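Local coordinates for protein putative isochorismatase (PDB 3OQP) that probably acts as a hydrolase of the isochorismatase family, its precise substrate and reaction being unestablished, at residues A[21-26]-A[62-67]; A[137-142]-A[160-165]. All coordinates share one frame; numbering follows the deposited sequence.

Contact 1: residues A[21-26]-A[62-67]; sequences GDLPIE and SPLFAR
A chi1 of -171° swings CG of Leu23 away from its backbone N and beside the carbonyl carbon, which carries the branched end across to the loop 62-67, while Leu64 sets CG opposite its carbonyl carbon (chi1 -61°) and reaches back at about a right angle to it. The two branches of Leu64 divide the work. CD2 lies against the backbone of Asp22, 3.8 Å from the carbonyl carbon of Asp22 and 4.0 Å from Asp22 CB, with Leu23 CB also close at 4.1 Å from this same Leu64 CD2. CD1 instead meets the end of Leu23 across the contact, Leu23 CD2 standing 4.1 Å from Leu64 CD1. That Leu23 methyl also touches the aromatic ring, where Leu23 CD2 approaches the edge of Phe65 near its plane, 3.9 Å from CE2, and does not sit over a face. No hydrogen bond joins the two loops; the side-chain contacts of Leu23 with Leu64 and Phe65 are apolar. Polar tethering comes through a third residue: the carboxylate of Glu17 takes Phe65 N on OE1 and Asp22 N on OE2, so one side chain bridges both loops. Tyr18 packs on Leu23 and its ring meets that of Phe65, whose side chain also has a bound tetraethylene glycol, probably from the crystallisation liquor, about 4 Å away. Tyr198 of the second subunit packs on Asp22 and Pro63, and Asn201 of that chain on Leu23. Two irregular loops, following the adjacent parallel strands 7-12 and 51-56, thus meet beyond the C-terminal ends of those strands, the side of the sheet on which alpha/beta enzymes of the isochorismatase fold carry their active site.

Contact 2: residues A[137-142]-A[160-165]; sequences VEFLHD and EIHRVF
The imidazole of His162 and the ring of Phe139 meet at 4.2 Å, from His162 CE1 to Phe139 CZ: the histidine atom lies at the edge of the phenyl ring, near its plane. At the edge of the imidazole lies the backbone carbonyl of His141. His162 NE2 donates to His141 O across 2.9 Å, arriving on a lone pair in the carbonyl plane, and the oxygen sits only 13° out of the ring plane; the N-H...O angle of 132° makes the bond distinctly bent. With CG anti to the backbone N (chi1 -178°), the end of His162 reaches from helix 158-173 to the corner at His141, where the chain leaves strand 136-140. Its other nitrogen, ND1, is hydrogen-bonded to Thr119 OG1, and these two bonds together fix the rotation of the ring. Pro28 and Thr144 pack on the same side chain, and Thr144 also touches Phe139. Beyond the histidine the helix faces the second subunit: Phe165 stacks on Phe165 of that chain, and Glu160 and Arg163 form salt bridges with Arg163 and Glu160 of the neighbour. A buried side chain of the dimer-interface helix is thereby anchored to the end of strand 136-140, within the beta-alpha-beta connection to strand 175-177 of the central parallel sheet.

How the contacts relate
From the N terminus, strand 7-12 runs into the loop holding 21-26; helix 30-47 and strand 51-56 follow before 62-67 closes contact 1 around them. Contact 2 opens only later, on strand 136-140 and the corner after it, and is closed by helix 158-173 after a short excursion through the hairpin 149-151/154-156. The two closures stand in series, neither nested nor crossed. The centres of contact 1 and contact 2 are 21 Å apart; their nearest atoms, about 7 Å apart, do not touch. Contact 1 ties together loops following neighbouring strands, whereas contact 2 joins a strand end to a helix; both border the second subunit.

Contact 1: residues A[21-26]-A[62-67]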
# COMPACT_ATOMS: atom_id res chain seq x y z
N GLY A 21 7.51 -6.74 -22.87
CA GLY A 21 7.33 -5.34 -23.14
C GLY A 21 8.21 -4.40 -22.36
O GLY A 21 9.35 -4.75 -21.97
N ASP A 22 7.74 -3.16 -22.14
CA ASP A 22 8.60 -2.12 -21.59
C ASP A 22 8.43 -1.80 -20.13
O ASP A 22 8.92 -0.77 -19.67
CB ASP A 22 8.60 -0.86 -22.43
CG ASP A 22 9.93 -0.63 -23.06
OD1 ASP A 22 10.89 -0.29 -22.32
OD2 ASP A 22 10.02 -0.85 -24.28
N LEU A 23 7.84 -2.72 -19.38
CA LEU A 23 7.85 -2.62 -17.91
C LEU A 23 8.29 -3.95 -17.34
O LEU A 23 7.52 -4.62 -16.68
CB LEU A 23 6.48 -2.16 -17.42
CG LEU A 23 6.35 -1.78 -15.93
CD1 LEU A 23 7.32 -0.66 -15.56
CD2 LEU A 23 4.89 -1.35 -15.65
N PRO A 24 9.56 -4.32 -17.55
CA PRO A 24 9.89 -5.69 -17.28
C PRO A 24 10.04 -6.01 -15.81
O PRO A 24 10.84 -5.39 -15.11
CB PRO A 24 11.20 -5.91 -18.04
CG PRO A 24 11.66 -4.66 -18.39
CD PRO A 24 10.62 -3.63 -18.30
N ILE A 25 9.28 -6.99 -15.35
CA ILE A 25 9.44 -7.47 -13.97
C ILE A 25 10.87 -7.97 -13.73
O ILE A 25 11.39 -8.76 -14.55
CB ILE A 25 8.41 -8.57 -13.70
CG1 ILE A 25 6.98 -8.05 -13.74
CG2 ILE A 25 8.73 -9.29 -12.39
CD1 ILE A 25 6.60 -7.08 -12.59
N GLU A 26 11.47 -7.57 -12.60
CA GLU A 26 12.85 -7.96 -12.26
C GLU A 26 12.97 -8.80 -11.00
O GLU A 26 13.99 -9.43 -10.85
CB GLU A 26 13.80 -6.79 -12.11
CG GLU A 26 13.94 -6.04 -13.39
CD GLU A 26 15.06 -4.99 -13.38
OE1 GLU A 26 15.86 -4.93 -12.39
OE2 GLU A 26 15.11 -4.26 -14.40
N SER A 62 -0.72 4.98 -25.58
CA SER A 62 -0.06 5.18 -24.28
C SER A 62 1.26 4.43 -24.33
O SER A 62 1.39 3.47 -25.09
CB SER A 62 -0.92 4.67 -23.11
OG SER A 62 -2.19 5.35 -23.06
N PRO A 63 2.22 4.84 -23.53
CA PRO A 63 3.48 4.12 -23.63
C PRO A 63 3.46 2.69 -23.06
O PRO A 63 4.28 1.86 -23.49
CB PRO A 63 4.45 5.00 -22.86
CG PRO A 63 3.80 6.33 -22.84
CD PRO A 63 2.38 6.08 -22.76
N LEU A 64 2.50 2.43 -22.16
CA LEU A 64 2.36 1.13 -21.51
C LEU A 64 0.90 0.72 -21.42
O LEU A 64 0.02 1.55 -21.20
CB LEU A 64 2.95 1.16 -20.08
CG LEU A 64 4.45 1.48 -19.86
CD1 LEU A 64 4.70 1.68 -18.37
CD2 LEU A 64 5.40 0.41 -20.38
N PHE A 65 0.64 -0.57 -21.59
CA PHE A 65 -0.71 -1.13 -21.48
C PHE A 65 -1.70 -0.51 -22.45
O PHE A 65 -2.88 -0.49 -22.21
CB PHE A 65 -1.22 -1.05 -20.00
CG PHE A 65 -0.31 -1.72 -19.04
CD1 PHE A 65 -0.37 -3.06 -18.92
CD2 PHE A 65 0.60 -0.99 -18.36
CE1 PHE A 65 0.52 -3.71 -18.04
CE2 PHE A 65 1.51 -1.61 -17.51
CZ PHE A 65 1.45 -2.97 -17.36
N ALA A 66 -1.21 -0.06 -23.59
CA ALA A 66 -2.10 0.63 -24.52
C ALA A 66 -3.07 -0.32 -25.17
O ALA A 66 -2.70 -1.35 -25.70
CB ALA A 66 -1.31 1.31 -25.60
N ARG A 67 -4.35 0.02 -25.10
CA ARG A 67 -5.37 -0.70 -25.85
C ARG A 67 -4.94 -1.03 -27.29
O ARG A 67 -4.44 -0.17 -28.03
CB ARG A 67 -6.66 0.12 -25.90
CG ARG A 67 -7.52 -0.09 -24.66
CD ARG A 67 -8.80 0.74 -24.71
NE ARG A 67 -9.36 0.90 -23.37
CZ ARG A 67 -10.02 -0.04 -22.69
NH1 ARG A 67 -10.22 -1.23 -23.22
NH2 ARG A 67 -10.49 0.23 -21.47

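Contact 2: residues A[137-142]-A[160-165]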
# COMPACT_ATOMS: atom_id res chain seq x y z
N VAL A 137 -6.98 -11.90 3.19
CA VAL A 137 -6.21 -11.83 1.97
C VAL A 137 -4.99 -12.73 2.11
O VAL A 137 -4.40 -12.85 3.21
CB VAL A 137 -5.72 -10.41 1.68
CG1 VAL A 137 -4.81 -10.38 0.40
CG2 VAL A 137 -6.91 -9.47 1.51
N GLU A 138 -4.63 -13.42 1.04
CA GLU A 138 -3.40 -14.18 0.93
C GLU A 138 -2.61 -13.59 -0.24
O GLU A 138 -3.18 -13.09 -1.24
CB GLU A 138 -3.72 -15.66 0.66
CG GLU A 138 -4.51 -16.26 1.83
CD GLU A 138 -5.05 -17.64 1.58
OE1 GLU A 138 -5.37 -17.97 0.42
OE2 GLU A 138 -5.20 -18.38 2.58
N PHE A 139 -1.27 -13.63 -0.13
CA PHE A 139 -0.37 -13.07 -1.17
C PHE A 139 0.71 -14.09 -1.45
O PHE A 139 1.42 -14.51 -0.50
CB PHE A 139 0.25 -11.76 -0.65
CG PHE A 139 1.26 -11.13 -1.55
CD1 PHE A 139 0.88 -10.38 -2.64
CD2 PHE A 139 2.61 -11.26 -1.29
CE1 PHE A 139 1.85 -9.80 -3.42
CE2 PHE A 139 3.55 -10.63 -2.14
CZ PHE A 139 3.16 -9.95 -3.20
N LEU A 140 0.79 -14.55 -2.70
CA LEU A 140 1.74 -15.55 -3.10
C LEU A 140 3.04 -14.87 -3.55
O LEU A 140 3.12 -14.32 -4.66
CB LEU A 140 1.15 -16.49 -4.16
CG LEU A 140 -0.16 -17.15 -3.71
CD1 LEU A 140 -0.61 -18.23 -4.70
CD2 LEU A 140 -0.15 -17.65 -2.25
N HIS A 141 4.06 -14.91 -2.67
CA HIS A 141 5.25 -14.07 -2.85
C HIS A 141 6.07 -14.51 -4.09
O HIS A 141 6.93 -13.77 -4.54
CB HIS A 141 6.10 -14.01 -1.61
CG HIS A 141 6.66 -15.32 -1.22
ND1 HIS A 141 7.63 -15.93 -1.96
CD2 HIS A 141 6.36 -16.13 -0.20
CE1 HIS A 141 7.98 -17.05 -1.33
NE2 HIS A 141 7.18 -17.22 -0.29
N ASP A 142 5.85 -15.71 -4.57
CA ASP A 142 6.61 -16.27 -5.69
C ASP A 142 5.79 -16.30 -6.98
O ASP A 142 6.26 -16.83 -8.01
CB ASP A 142 7.17 -17.63 -5.28
CG ASP A 142 6.10 -18.65 -4.98
OD1 ASP A 142 4.92 -18.37 -5.12
OD2 ASP A 142 6.51 -19.75 -4.52
N GLU A 160 14.24 -4.96 -3.33
CA GLU A 160 13.94 -4.21 -2.11
C GLU A 160 12.43 -3.93 -2.07
O GLU A 160 11.77 -4.07 -1.04
CB GLU A 160 14.68 -2.88 -2.03
CG GLU A 160 16.12 -2.93 -1.69
CD GLU A 160 16.78 -1.57 -1.76
OE1 GLU A 160 16.53 -0.80 -2.74
OE2 GLU A 160 17.60 -1.29 -0.86
N ILE A 161 11.86 -3.51 -3.19
CA ILE A 161 10.42 -3.19 -3.24
C ILE A 161 9.61 -4.46 -2.89
O ILE A 161 8.69 -4.41 -2.09
CB ILE A 161 10.00 -2.57 -4.57
CG1 ILE A 161 10.70 -1.24 -4.76
CG2 ILE A 161 8.44 -2.45 -4.64
CD1 ILE A 161 10.48 -0.57 -6.08
N HIS A 162 9.87 -5.56 -3.57
CA HIS A 162 9.12 -6.77 -3.38
C HIS A 162 9.24 -7.31 -1.98
O HIS A 162 8.26 -7.73 -1.38
CB HIS A 162 9.51 -7.81 -4.42
CG HIS A 162 8.75 -9.09 -4.34
ND1 HIS A 162 7.46 -9.23 -4.83
CD2 HIS A 162 9.11 -10.29 -3.84
CE1 HIS A 162 7.09 -10.49 -4.64
NE2 HIS A 162 8.07 -11.15 -4.05
N ARG A 163 10.46 -7.29 -1.46
CA ARG A 163 10.70 -7.72 -0.09
C ARG A 163 9.99 -6.85 0.95
O ARG A 163 9.34 -7.37 1.89
CB ARG A 163 12.18 -7.83 0.22
CG ARG A 163 12.50 -8.19 1.66
CD ARG A 163 13.94 -8.66 1.96
NE ARG A 163 14.88 -7.77 1.30
CZ ARG A 163 15.30 -6.60 1.77
NH1 ARG A 163 14.96 -6.18 2.96
NH2 ARG A 163 16.09 -5.84 1.02
N VAL A 164 10.18 -5.56 0.86
CA VAL A 164 9.51 -4.62 1.75
C VAL A 164 8.01 -4.89 1.75
O VAL A 164 7.40 -4.98 2.77
CB VAL A 164 9.88 -3.16 1.46
CG1 VAL A 164 8.80 -2.23 2.03
CG2 VAL A 164 11.26 -2.82 2.03
N PHE A 165 7.40 -4.94 0.57
CA PHE A 165 5.98 -5.15 0.50
C PHE A 165 5.59 -6.52 1.05
O PHE A 165 4.60 -6.62 1.78
CB PHE A 165 5.41 -4.89 -0.93
CG PHE A 165 5.04 -3.46 -1.16
CD1 PHE A 165 5.99 -2.51 -1.42
CD2 PHE A 165 3.69 -3.08 -1.08
CE1 PHE A 165 5.65 -1.21 -1.60
CE2 PHE A 165 3.36 -1.78 -1.28
CZ PHE A 165 4.33 -0.85 -1.52